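Long-range contacts in uncharacterized protein (Staphylococcus aureus subsp. aureus, PDB 3H04), which is of unknown function but adopts the alpha/beta-hydrolase fold of feruloyl-esterase-like proteins, which suggests a serine hydrolase, possibly an esterase: residues V82-D87 with L112-R117; K29-I35 with P97-R103; K44-L48 with L62-S66; E3-K7 with Y18-K22. The contacts are given in a common frame with arbitrary orientation. Residue numbers count along the deposited sequence, not the author numbering.

Interaction 1: residues V82-D87 with L112-R117; sequences VYASFD and LIARDR
Helices 75-91 and 105-116, which precede and follow strand 98-103, pack side by side on one face of the alpha/beta-hydrolase sheet; their segments 82-87 and 112-116 cross at -65°, axes 11.2 Å apart and the CA atoms of Tyr83 and Ile113 7.1 Å apart. Val82 (chi1 t) points across, its CG1 3.6 Å from Ile113 CD1. Tyr83 (chi1 m) bridges the wide gap with its long ring: CE1 lies 3.9 Å from Ile113 CG1, and OH donates a very short 2.4 Å hydrogen bond to Asp116 OD2. Phe86 (chi1 t) presents a ring face to Ile113 CG2, a CH-pi contact 3.8 Å from the centroid; it and Ile113 both touch Thr100. Asp87 (chi1 m) forms a bidentate salt bridge with Arg117, the residue just after the helix: NE to OD1 is 2.9 Å and NH2 to OD2 3.0 Å. The guanidinium lays one face over Tyr83 CG. Apolar side chains thus fill the buried side; a salt bridge and a tyrosine-carboxylate hydrogen bond join the partly exposed margin.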
loop_
_atom_site.group_PDB
_atom_site.type_symbol
_atom_site.label_atom_id
_atom_site.label_comp_id
_atom_site.label_asym_id
_atom_site.label_seq_id
_atom_site.Cartn_x
_atom_site.Cartn_y
_atom_site.Cartn_z
ATOM N N VAL A 82 -8.466 3.085 -6.667
ATOM C CA VAL A 82 -7.646 3.866 -5.758
ATOM C C VAL A 82 -7.768 5.392 -6.052
ATOM O O VAL A 82 -7.988 6.203 -5.154
ATOM C CB VAL A 82 -6.162 3.367 -5.835
ATOM C CG1 VAL A 82 -5.220 4.383 -5.194
ATOM C CG2 VAL A 82 -6.049 1.944 -5.177
ATOM N N TYR A 83 -7.646 5.776 -7.314
ATOM C CA TYR A 83 -7.732 7.188 -7.688
ATOM C C TYR A 83 -9.168 7.735 -7.535
ATOM O O TYR A 83 -9.343 8.886 -7.191
ATOM C CB TYR A 83 -7.222 7.390 -9.118
ATOM C CG TYR A 83 -5.720 7.222 -9.369
ATOM C CD1 TYR A 83 -4.869 6.614 -8.448
ATOM C CD2 TYR A 83 -5.168 7.646 -10.583
ATOM C CE1 TYR A 83 -3.487 6.489 -8.721
ATOM C CE2 TYR A 83 -3.843 7.490 -10.875
ATOM C CZ TYR A 83 -2.995 6.942 -9.940
ATOM O OH TYR A 83 -1.681 6.798 -10.234
ATOM N N ALA A 84 -10.193 6.908 -7.770
ATOM C CA ALA A 84 -11.591 7.360 -7.565
ATOM C C ALA A 84 -11.802 7.587 -6.060
ATOM O O ALA A 84 -12.388 8.568 -5.673
ATOM C CB ALA A 84 -12.599 6.367 -8.105
ATOM N N SER A 85 -11.242 6.721 -5.215
ATOM C CA SER A 85 -11.393 6.881 -3.775
ATOM C C SER A 85 -10.544 8.060 -3.308
ATOM O O SER A 85 -11.029 8.941 -2.573
ATOM C CB SER A 85 -11.053 5.590 -3.013
ATOM O OG SER A 85 -11.887 4.510 -3.468
ATOM N N PHE A 86 -9.293 8.108 -3.765
ATOM C CA PHE A 86 -8.455 9.246 -3.433
ATOM C C PHE A 86 -9.112 10.586 -3.770
ATOM O O PHE A 86 -9.098 11.478 -2.929
ATOM C CB PHE A 86 -7.060 9.197 -4.048
ATOM C CG PHE A 86 -6.198 10.349 -3.592
ATOM C CD1 PHE A 86 -5.656 10.354 -2.314
ATOM C CD2 PHE A 86 -6.033 11.468 -4.395
ATOM C CE1 PHE A 86 -4.874 11.421 -1.865
ATOM C CE2 PHE A 86 -5.263 12.572 -3.935
ATOM C CZ PHE A 86 -4.681 12.525 -2.671
ATOM N N ASP A 87 -9.694 10.720 -4.973
ATOM C CA ASP A 87 -10.268 12.008 -5.421
ATOM C C ASP A 87 -11.496 12.396 -4.658
ATOM O O ASP A 87 -11.724 13.589 -4.386
ATOM C CB ASP A 87 -10.588 12.006 -6.908
ATOM C CG ASP A 87 -9.347 11.915 -7.762
ATOM O OD1 ASP A 87 -8.277 12.302 -7.250
ATOM O OD2 ASP A 87 -9.439 11.422 -8.922
ATOM N N LEU A 112 2.094 5.833 -6.550
ATOM C CA LEU A 112 1.428 6.197 -7.833
ATOM C C LEU A 112 0.562 7.465 -7.670
ATOM O O LEU A 112 0.565 8.418 -8.536
ATOM C CB LEU A 112 0.597 5.035 -8.389
ATOM C CG LEU A 112 1.380 3.765 -8.813
ATOM C CD1 LEU A 112 0.465 2.650 -9.395
ATOM C CD2 LEU A 112 2.490 4.153 -9.841
ATOM N N ILE A 113 -0.189 7.497 -6.576
ATOM C CA ILE A 113 -0.984 8.680 -6.248
ATOM C C ILE A 113 -0.047 9.914 -6.152
ATOM O O ILE A 113 -0.305 10.944 -6.778
ATOM C CB ILE A 113 -1.746 8.556 -4.931
ATOM C CG1 ILE A 113 -2.951 7.578 -5.027
ATOM C CG2 ILE A 113 -2.275 9.972 -4.551
ATOM C CD1 ILE A 113 -3.563 7.164 -3.658
ATOM N N ALA A 114 1.054 9.786 -5.417
ATOM C CA ALA A 114 2.040 10.859 -5.307
ATOM C C ALA A 114 2.590 11.358 -6.651
ATOM O O ALA A 114 2.911 12.529 -6.766
ATOM C CB ALA A 114 3.220 10.465 -4.332
ATOM N N ARG A 115 2.694 10.490 -7.657
ATOM C CA ARG A 115 3.127 10.931 -8.976
ATOM C C ARG A 115 1.990 11.631 -9.726
ATOM O O ARG A 115 2.224 12.606 -10.424
ATOM C CB ARG A 115 3.650 9.732 -9.788
ATOM C CG ARG A 115 4.197 10.083 -11.172
ATOM C CD ARG A 115 4.332 8.859 -12.059
ATOM N NE ARG A 115 3.052 8.169 -12.271
ATOM C CZ ARG A 115 2.951 6.956 -12.777
ATOM N NH1 ARG A 115 4.060 6.317 -13.175
ATOM N NH2 ARG A 115 1.777 6.389 -12.925
ATOM N N ASP A 116 0.761 11.118 -9.598
ATOM C CA ASP A 116 -0.344 11.524 -10.476
ATOM C C ASP A 116 -1.314 12.564 -9.881
ATOM O O ASP A 116 -2.278 12.959 -10.530
ATOM C CB ASP A 116 -1.111 10.276 -10.930
ATOM C CG ASP A 116 -0.269 9.370 -11.814
ATOM O OD1 ASP A 116 0.721 9.849 -12.410
ATOM O OD2 ASP A 116 -0.586 8.182 -11.930
ATOM N N ARG A 117 -1.092 12.937 -8.631
ATOM C CA ARG A 117 -1.925 13.915 -7.952
ATOM C C ARG A 117 -0.944 14.794 -7.212
ATOM O O ARG A 117 0.235 14.461 -7.145
ATOM C CB ARG A 117 -2.843 13.238 -6.969
ATOM C CG ARG A 117 -3.903 12.280 -7.602
ATOM C CD ARG A 117 -4.881 13.082 -8.437
ATOM N NE ARG A 117 -5.967 12.283 -8.996
ATOM C CZ ARG A 117 -5.909 11.624 -10.148
ATOM N NH1 ARG A 117 -4.805 11.661 -10.894
ATOM N NH2 ARG A 117 -6.967 10.925 -10.578
#

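Interaction 2: residues K29-I35 with P97-R103; sequences KGVIVYI and PIFTFGR
Strands 30-35 and 98-103 run parallel, their axes 4.5 Å apart at closest approach and twisted by -27°. Both are extended, and the register pairs Val31 with Ile98, Ile32 with Phe99, Val33 with Thr100, Tyr34 with Phe101 and Ile35 with Gly102. Hydrogen bonds alternate between the odd-numbered residues: Val31 N to Pro97 O (2.9 Å), Phe99 N to Val31 O (2.8 Å), Val33 N to Phe99 O (2.7 Å), Phe101 N to Val33 O (2.9 Å), Ile35 N to Phe101 O (2.8 Å) and Arg103 N to Ile35 O (3.3 Å). Val31, Val33, Ile35, Ile98 and Thr100 share one face, where beta-branched side chains suit an extended backbone. The other carries Ile32, Tyr34, Phe99 and Phe101; Ile32 CG2 meets Phe101 CB at 3.5 Å, and the Tyr34 and Phe101 rings lie obliquely, centroids 5.2 Å apart. Tyr34 (chi1 t) accepts a 3.0 Å hydrogen bond at OH from Arg103 NE, and its hydroxyl also bonds Asp47; Arg103 forms a salt bridge with Asp251. Gly102 probably opens the nucleophile elbow of an alpha/beta hydrolase. Strand 60-65 flanks 30-35, helix 75-91 covers the valine face, and helix 256-273 packs on Ile32, Phe99 and Phe101.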
loop_
_atom_site.group_PDB
_atom_site.type_symbol
_atom_site.label_atom_id
_atom_site.label_comp_id
_atom_site.label_asym_id
_atom_site.label_seq_id
_atom_site.Cartn_x
_atom_site.Cartn_y
_atom_site.Cartn_z
ATOM N N LYS A 29 -4.418 18.641 11.543
ATOM C CA LYS A 29 -3.248 19.176 10.839
ATOM C C LYS A 29 -3.179 18.687 9.383
ATOM O O LYS A 29 -2.443 19.253 8.567
ATOM C CB LYS A 29 -1.959 18.770 11.558
ATOM C CG LYS A 29 -1.673 19.481 12.881
ATOM C CD LYS A 29 -0.196 19.257 13.247
ATOM C CE LYS A 29 0.170 19.735 14.634
ATOM N NZ LYS A 29 -0.077 18.695 15.676
ATOM N N GLY A 30 -3.917 17.618 9.072
ATOM C CA GLY A 30 -3.840 16.987 7.755
ATOM C C GLY A 30 -4.619 15.677 7.655
ATOM O O GLY A 30 -5.163 15.179 8.625
ATOM N N VAL A 31 -4.650 15.124 6.455
ATOM C CA VAL A 31 -5.348 13.892 6.203
ATOM C C VAL A 31 -4.317 12.901 5.686
ATOM O O VAL A 31 -3.520 13.214 4.779
ATOM C CB VAL A 31 -6.499 14.110 5.178
ATOM C CG1 VAL A 31 -5.997 14.834 3.962
ATOM C CG2 VAL A 31 -7.101 12.786 4.707
ATOM N N ILE A 32 -4.337 11.727 6.304
ATOM C CA ILE A 32 -3.503 10.609 5.922
ATOM C C ILE A 32 -4.434 9.602 5.235
ATOM O O ILE A 32 -5.282 9.003 5.889
ATOM C CB ILE A 32 -2.872 9.942 7.147
ATOM C CG1 ILE A 32 -2.037 10.941 7.949
ATOM C CG2 ILE A 32 -1.983 8.720 6.688
ATOM C CD1 ILE A 32 -1.743 10.490 9.382
ATOM N N VAL A 33 -4.225 9.388 3.946
ATOM C CA VAL A 33 -4.947 8.365 3.199
ATOM C C VAL A 33 -4.190 7.055 3.236
ATOM O O VAL A 33 -3.124 6.931 2.633
ATOM C CB VAL A 33 -5.149 8.780 1.719
ATOM C CG1 VAL A 33 -5.991 7.696 0.975
ATOM C CG2 VAL A 33 -5.800 10.217 1.637
ATOM N N TYR A 34 -4.773 6.069 3.919
ATOM C CA TYR A 34 -4.110 4.816 4.204
ATOM C C TYR A 34 -4.511 3.731 3.203
ATOM O O TYR A 34 -5.693 3.507 2.984
ATOM C CB TYR A 34 -4.393 4.348 5.624
ATOM C CG TYR A 34 -3.907 2.941 5.861
ATOM C CD1 TYR A 34 -2.549 2.665 5.927
ATOM C CD2 TYR A 34 -4.809 1.873 5.995
ATOM C CE1 TYR A 34 -2.084 1.386 6.085
ATOM C CE2 TYR A 34 -4.356 0.600 6.174
ATOM C CZ TYR A 34 -2.979 0.353 6.238
ATOM O OH TYR A 34 -2.483 -0.924 6.387
ATOM N N ILE A 35 -3.497 3.060 2.626
ATOM C CA ILE A 35 -3.725 2.001 1.667
ATOM C C ILE A 35 -3.049 0.742 2.177
ATOM O O ILE A 35 -1.788 0.674 2.316
ATOM C CB ILE A 35 -3.239 2.398 0.257
ATOM C CG1 ILE A 35 -3.762 3.786 -0.116
ATOM C CG2 ILE A 35 -3.645 1.311 -0.759
ATOM C CD1 ILE A 35 -3.579 4.179 -1.554
ATOM N N PRO A 97 -3.563 19.807 4.291
ATOM C CA PRO A 97 -2.462 18.942 3.854
ATOM C C PRO A 97 -2.935 17.515 3.718
ATOM O O PRO A 97 -3.729 17.073 4.529
ATOM C CB PRO A 97 -1.448 19.056 4.996
ATOM C CG PRO A 97 -1.710 20.493 5.550
ATOM C CD PRO A 97 -3.212 20.551 5.516
ATOM N N ILE A 98 -2.447 16.814 2.705
ATOM C CA ILE A 98 -2.861 15.430 2.460
ATOM C C ILE A 98 -1.628 14.547 2.179
ATOM O O ILE A 98 -0.696 14.963 1.469
ATOM C CB ILE A 98 -3.970 15.395 1.358
ATOM C CG1 ILE A 98 -4.597 14.015 1.219
ATOM C CG2 ILE A 98 -3.461 15.932 0.025
ATOM C CD1 ILE A 98 -5.975 14.042 0.489
ATOM N N PHE A 99 -1.640 13.345 2.765
ATOM C CA PHE A 99 -0.582 12.371 2.642
ATOM C C PHE A 99 -1.123 10.987 2.259
ATOM O O PHE A 99 -2.257 10.628 2.619
ATOM C CB PHE A 99 0.132 12.251 3.993
ATOM C CG PHE A 99 0.615 13.581 4.530
ATOM C CD1 PHE A 99 1.842 14.067 4.159
ATOM C CD2 PHE A 99 -0.193 14.357 5.355
ATOM C CE1 PHE A 99 2.287 15.295 4.625
ATOM C CE2 PHE A 99 0.233 15.557 5.801
ATOM C CZ PHE A 99 1.481 16.021 5.458
ATOM N N THR A 100 -0.275 10.198 1.613
ATOM C CA THR A 100 -0.577 8.775 1.379
ATOM C C THR A 100 0.351 7.942 2.256
ATOM O O THR A 100 1.533 8.275 2.462
ATOM C CB THR A 100 -0.503 8.390 -0.095
ATOM O OG1 THR A 100 0.796 8.710 -0.653
ATOM C CG2 THR A 100 -1.625 9.147 -0.902
ATOM N N PHE A 101 -0.211 6.898 2.836
ATOM C CA PHE A 101 0.489 6.006 3.745
ATOM C C PHE A 101 0.095 4.643 3.270
ATOM O O PHE A 101 -1.091 4.323 3.323
ATOM C CB PHE A 101 0.052 6.251 5.194
ATOM C CG PHE A 101 0.506 5.182 6.161
ATOM C CD1 PHE A 101 1.636 4.433 5.909
ATOM C CD2 PHE A 101 -0.223 4.927 7.315
ATOM C CE1 PHE A 101 2.097 3.472 6.808
ATOM C CE2 PHE A 101 0.191 3.933 8.213
ATOM C CZ PHE A 101 1.357 3.220 7.978
ATOM N N GLY A 102 1.059 3.877 2.748
ATOM C CA GLY A 102 0.827 2.484 2.374
ATOM C C GLY A 102 1.805 1.523 3.018
ATOM O O GLY A 102 2.923 1.897 3.455
ATOM N N ARG A 103 1.380 0.271 3.103
ATOM C CA ARG A 103 2.216 -0.825 3.540
ATOM C C ARG A 103 2.236 -1.814 2.425
ATOM O O ARG A 103 1.184 -2.203 1.898
ATOM C CB ARG A 103 1.715 -1.454 4.848
ATOM C CG ARG A 103 1.611 -0.392 5.954
ATOM C CD ARG A 103 1.437 -0.895 7.334
ATOM N NE ARG A 103 0.219 -1.709 7.499
ATOM C CZ ARG A 103 -0.074 -2.448 8.578
ATOM N NH1 ARG A 103 0.749 -2.514 9.608
ATOM N NH2 ARG A 103 -1.216 -3.118 8.631
#

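Interaction 3: residues K44-L48 with L62-S66; sequences KANDL and LIQLS
Loop 44-48, without regular structure, lies beside strand 62-65, the end-to-end directions of the touching parts 140° apart; the nearest CA atoms, those of Ala45 and Gln64, are 5.5 Å from each other. One direct hydrogen bond joins them. Gln64 (chi1 m, chi2 t) extends from the strand so that its NE2 donates to Ala45 O at 2.9 Å, a long amide side chain reaching a loop carbonyl. Two waters add bridges: one links Ala45 N (2.9 Å) to Ser66 OG (3.0 Å), the other accepts from Gln64 NE2 (2.8 Å) and donates to Leu48 O (3.3 Å). The small Ala45 methyl packs closely on polar atoms of the strand, CB lying 3.4 Å from Leu65 O and 3.5 Å from Ser66 OG. The apolar contact is Leu48 CD1 with Leu62 CD2 at 3.8 Å, near Ile53 of helix 50-56. Asp47 turns its carboxylate to Tyr34 OH. The loop belongs to the beta-alpha-beta crossover from strand 30-35 through helix 50-56 to the parallel strand 60-65 of the alpha/beta-hydrolase sheet.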
loop_
_atom_site.group_PDB
_atom_site.type_symbol
_atom_site.label_atom_id
_atom_site.label_comp_id
_atom_site.label_asym_id
_atom_site.label_seq_id
_atom_site.Cartn_x
_atom_site.Cartn_y
_atom_site.Cartn_z
ATOM N N LYS A 44 -7.424 -6.259 3.944
ATOM C CA LYS A 44 -8.596 -5.419 4.249
ATOM C C LYS A 44 -8.080 -4.055 4.691
ATOM O O LYS A 44 -6.932 -3.943 5.181
ATOM C CB LYS A 44 -9.469 -6.029 5.349
ATOM C CG LYS A 44 -8.807 -6.140 6.724
ATOM C CD LYS A 44 -9.679 -6.968 7.731
ATOM C CE LYS A 44 -8.899 -7.158 9.046
ATOM N NZ LYS A 44 -9.809 -7.375 10.149
ATOM N N ALA A 45 -8.928 -3.041 4.512
ATOM C CA ALA A 45 -8.610 -1.644 4.805
ATOM C C ALA A 45 -8.340 -1.381 6.284
ATOM O O ALA A 45 -7.483 -0.549 6.619
ATOM C CB ALA A 45 -9.760 -0.728 4.316
ATOM N N ASN A 46 -9.101 -2.046 7.168
ATOM C CA ASN A 46 -8.961 -1.855 8.615
ATOM C C ASN A 46 -7.998 -2.858 9.278
ATOM O O ASN A 46 -8.380 -3.520 10.244
ATOM C CB ASN A 46 -10.324 -1.883 9.337
ATOM C CG ASN A 46 -11.049 -3.207 9.165
ATOM O OD1 ASN A 46 -10.816 -3.938 8.185
ATOM N ND2 ASN A 46 -11.930 -3.524 10.098
ATOM N N ASP A 47 -6.765 -2.952 8.760
ATOM C CA ASP A 47 -5.761 -3.914 9.247
ATOM C C ASP A 47 -4.679 -3.279 10.108
ATOM O O ASP A 47 -3.773 -3.988 10.546
ATOM C CB ASP A 47 -5.095 -4.719 8.110
ATOM C CG ASP A 47 -4.194 -3.865 7.193
ATOM O OD1 ASP A 47 -4.221 -2.613 7.281
ATOM O OD2 ASP A 47 -3.459 -4.464 6.383
ATOM N N LEU A 48 -4.797 -1.978 10.396
ATOM C CA LEU A 48 -3.850 -1.265 11.257
ATOM C C LEU A 48 -4.165 -1.539 12.740
ATOM O O LEU A 48 -5.319 -1.434 13.129
ATOM C CB LEU A 48 -3.944 0.261 11.053
ATOM C CG LEU A 48 -3.226 0.831 9.835
ATOM C CD1 LEU A 48 -3.476 2.315 9.769
ATOM C CD2 LEU A 48 -1.692 0.515 9.916
ATOM N N LEU A 62 -7.303 10.009 9.595
ATOM C CA LEU A 62 -6.850 8.782 8.971
ATOM C C LEU A 62 -8.004 8.218 8.147
ATOM O O LEU A 62 -9.062 7.960 8.685
ATOM C CB LEU A 62 -6.394 7.747 10.013
ATOM C CG LEU A 62 -5.814 6.467 9.401
ATOM C CD1 LEU A 62 -4.554 6.804 8.595
ATOM C CD2 LEU A 62 -5.506 5.465 10.511
ATOM N N ILE A 63 -7.795 8.072 6.845
ATOM C CA ILE A 63 -8.848 7.590 5.949
ATOM C C ILE A 63 -8.438 6.255 5.342
ATOM O O ILE A 63 -7.462 6.203 4.624
ATOM C CB ILE A 63 -9.113 8.591 4.853
ATOM C CG1 ILE A 63 -9.394 9.960 5.456
ATOM C CG2 ILE A 63 -10.333 8.121 4.011
ATOM C CD1 ILE A 63 -8.253 10.971 5.458
ATOM N N GLN A 64 -9.159 5.181 5.628
ATOM C CA GLN A 64 -8.737 3.858 5.183
ATOM C C GLN A 64 -9.477 3.462 3.914
ATOM O O GLN A 64 -10.693 3.233 3.961
ATOM C CB GLN A 64 -8.904 2.889 6.357
ATOM C CG GLN A 64 -8.061 3.443 7.480
ATOM C CD GLN A 64 -8.036 2.658 8.732
ATOM O OE1 GLN A 64 -8.484 3.166 9.754
ATOM N NE2 GLN A 64 -7.427 1.461 8.709
ATOM N N LEU A 65 -8.803 3.464 2.774
ATOM C CA LEU A 65 -9.534 3.248 1.527
ATOM C C LEU A 65 -9.561 1.822 1.079
ATOM O O LEU A 65 -8.795 1.011 1.544
ATOM C CB LEU A 65 -9.083 4.154 0.354
ATOM C CG LEU A 65 -7.782 4.047 -0.385
ATOM C CD1 LEU A 65 -7.637 2.804 -1.219
ATOM C CD2 LEU A 65 -7.610 5.385 -1.281
ATOM N N SER A 66 -10.487 1.522 0.183
ATOM C CA SER A 66 -10.632 0.171 -0.351
ATOM C C SER A 66 -10.502 0.180 -1.858
ATOM O O SER A 66 -10.729 1.219 -2.507
ATOM C CB SER A 66 -11.969 -0.410 0.088
ATOM O OG SER A 66 -11.927 -0.572 1.522
HETATM O O HOH W 1 -11.023 -3.250 2.528
HETATM O O HOH W 2 -7.438 -0.305 10.904
#

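Interaction 4: residues E3-K7 with Y18-K22; sequences EIKYK and YTIIK
Antiparallel strands 18-21 and 4-7 approach to 4.7 Å between axes, their directions 145° apart. Tyr18 pairs with Tyr6 in a hydrogen-bonded pair: Tyr18 N to Tyr6 O is 3.0 Å, and Tyr6 N to Tyr18 O 2.8 Å. Tyr18 has chi1 p, so that Tyr6 CB lies over one face of its ring, a CH-pi contact 3.6 Å from the centroid; the two rings are almost parallel, at 4°, but slid apart, centroids 5.2 Å apart. The Tyr18 hydroxyl hydrogen-bonds Gln92. Thr19 faces Lys5 in a non-hydrogen-bonded pair on the opposite face, where polar side chains suit the exposed setting. Ile20 and Ile4 form the next hydrogen-bonded pair (Ile20 N to Ile4 O 2.9 Å, Ile4 N to Ile20 O 3.0 Å), and Ile20 CG1 lies 3.9 Å from Tyr6 CE2. Ile21 CG1 then meets the aliphatic part of Glu3, CG at 3.6 Å. The two consecutive strands form a beta hairpin; 15-21 joins it to strand 60-65, and 4-9 is an outermost strand of the alpha/beta-hydrolase sheet.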
loop_
_atom_site.group_PDB
_atom_site.type_symbol
_atom_site.label_atom_id
_atom_site.label_comp_id
_atom_site.label_asym_id
_atom_site.label_seq_id
_atom_site.Cartn_x
_atom_site.Cartn_y
_atom_site.Cartn_z
ATOM N N GLU A 3 -15.204 5.913 14.252
ATOM C CA GLU A 3 -15.137 5.485 12.816
ATOM C C GLU A 3 -16.406 5.877 12.037
ATOM O O GLU A 3 -17.531 5.516 12.423
ATOM C CB GLU A 3 -14.895 3.977 12.696
ATOM C CG GLU A 3 -13.428 3.577 12.688
ATOM C CD GLU A 3 -13.210 2.065 12.600
ATOM O OE1 GLU A 3 -14.202 1.305 12.486
ATOM O OE2 GLU A 3 -12.035 1.626 12.644
ATOM N N ILE A 4 -16.213 6.602 10.933
ATOM C CA ILE A 4 -17.321 7.006 10.053
ATOM C C ILE A 4 -17.186 6.459 8.617
ATOM O O ILE A 4 -16.147 6.645 7.948
ATOM C CB ILE A 4 -17.474 8.525 10.045
ATOM C CG1 ILE A 4 -17.931 8.972 11.442
ATOM C CG2 ILE A 4 -18.502 8.941 9.001
ATOM C CD1 ILE A 4 -17.975 10.431 11.613
ATOM N N LYS A 5 -18.250 5.782 8.172
ATOM C CA LYS A 5 -18.299 5.066 6.894
ATOM C C LYS A 5 -18.831 5.919 5.736
ATOM O O LYS A 5 -19.832 6.656 5.877
ATOM C CB LYS A 5 -19.216 3.853 7.016
ATOM C CG LYS A 5 -18.825 2.859 8.082
ATOM C CD LYS A 5 -19.864 1.729 8.094
ATOM C CE LYS A 5 -19.558 0.656 9.143
ATOM N NZ LYS A 5 -20.805 -0.145 9.456
ATOM N N TYR A 6 -18.166 5.800 4.594
ATOM C CA TYR A 6 -18.538 6.501 3.365
ATOM C C TYR A 6 -18.420 5.513 2.235
ATOM O O TYR A 6 -17.890 4.418 2.406
ATOM C CB TYR A 6 -17.586 7.654 3.072
ATOM C CG TYR A 6 -17.609 8.793 4.050
ATOM C CD1 TYR A 6 -18.235 9.997 3.714
ATOM C CD2 TYR A 6 -16.982 8.682 5.307
ATOM C CE1 TYR A 6 -18.253 11.067 4.607
ATOM C CE2 TYR A 6 -16.985 9.746 6.211
ATOM C CZ TYR A 6 -17.626 10.937 5.851
ATOM O OH TYR A 6 -17.683 11.991 6.742
ATOM N N LYS A 7 -18.914 5.874 1.064
ATOM C CA LYS A 7 -18.586 5.078 -0.108
ATOM C C LYS A 7 -18.376 5.968 -1.310
ATOM O O LYS A 7 -18.879 7.091 -1.370
ATOM C CB LYS A 7 -19.646 4.002 -0.377
ATOM C CG LYS A 7 -21.023 4.498 -0.427
ATOM C CD LYS A 7 -21.988 3.363 -0.773
ATOM C CE LYS A 7 -23.408 3.840 -0.775
ATOM N NZ LYS A 7 -23.564 5.059 -1.598
ATOM N N TYR A 18 -15.015 3.523 2.300
ATOM C CA TYR A 18 -13.882 4.047 3.017
ATOM C C TYR A 18 -14.353 4.564 4.364
ATOM O O TYR A 18 -15.540 4.876 4.513
ATOM C CB TYR A 18 -13.071 5.076 2.225
ATOM C CG TYR A 18 -13.728 6.393 1.925
ATOM C CD1 TYR A 18 -13.636 7.462 2.819
ATOM C CD2 TYR A 18 -14.435 6.583 0.734
ATOM C CE1 TYR A 18 -14.227 8.694 2.539
ATOM C CE2 TYR A 18 -15.042 7.807 0.458
ATOM C CZ TYR A 18 -14.908 8.847 1.364
ATOM O OH TYR A 18 -15.461 10.030 1.054
ATOM N N THR A 19 -13.441 4.535 5.336
ATOM C CA THR A 19 -13.659 5.005 6.700
ATOM C C THR A 19 -12.730 6.161 7.023
ATOM O O THR A 19 -11.558 6.209 6.598
ATOM C CB THR A 19 -13.418 3.919 7.772
ATOM O OG1 THR A 19 -12.018 3.564 7.772
ATOM C CG2 THR A 19 -14.241 2.687 7.476
ATOM N N ILE A 20 -13.266 7.121 7.757
ATOM C CA ILE A 20 -12.492 8.233 8.256
ATOM C C ILE A 20 -12.532 8.142 9.763
ATOM O O ILE A 20 -13.621 8.084 10.365
ATOM C CB ILE A 20 -13.079 9.601 7.824
ATOM C CG1 ILE A 20 -13.122 9.704 6.289
ATOM C CG2 ILE A 20 -12.298 10.789 8.486
ATOM C CD1 ILE A 20 -13.388 11.119 5.791
ATOM N N ILE A 21 -11.345 8.129 10.372
ATOM C CA ILE A 21 -11.213 8.299 11.808
ATOM C C ILE A 21 -10.691 9.703 12.024
ATOM O O ILE A 21 -9.618 10.041 11.495
ATOM C CB ILE A 21 -10.180 7.307 12.407
ATOM C CG1 ILE A 21 -10.714 5.875 12.360
ATOM C CG2 ILE A 21 -9.817 7.742 13.889
ATOM C CD1 ILE A 21 -9.644 4.812 12.245
ATOM N N LYS A 22 -11.419 10.508 12.807
ATOM C CA LYS A 22 -11.084 11.923 13.021
ATOM C C LYS A 22 -9.921 12.154 13.975
ATOM O O LYS A 22 -9.718 11.386 14.923
ATOM C CB LYS A 22 -12.292 12.701 13.571
ATOM C CG LYS A 22 -13.518 12.739 12.678
ATOM C CD LYS A 22 -13.281 13.428 11.316
ATOM C CE LYS A 22 -13.394 14.945 11.370
ATOM N NZ LYS A 22 -12.028 15.560 11.487
#

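How the interactions relate
Interactions 2, 3 and 4 follow one sheet from centre to edge, while interaction 1 packs the helices on its valine-bearing face. Interaction 2 is the most buried, a parallel pair with mainly apolar side chains; its Val33, Ile35, Ile98 and Thr100 touch Phe86 and Ile113 of interaction 1, whose outer margin carries salt bridges instead. Interaction 3 shares its strand's neighbours with both sheet contacts: Tyr34 N lies 2.8 Å from Ile63 O, and Gln64 N 2.8 Å from Thr19 O of interaction 4. It relies on a side-chain amide and waters, as befits a loop contact. Interaction 4, at the edge, is the most exposed and is held by backbone pairing.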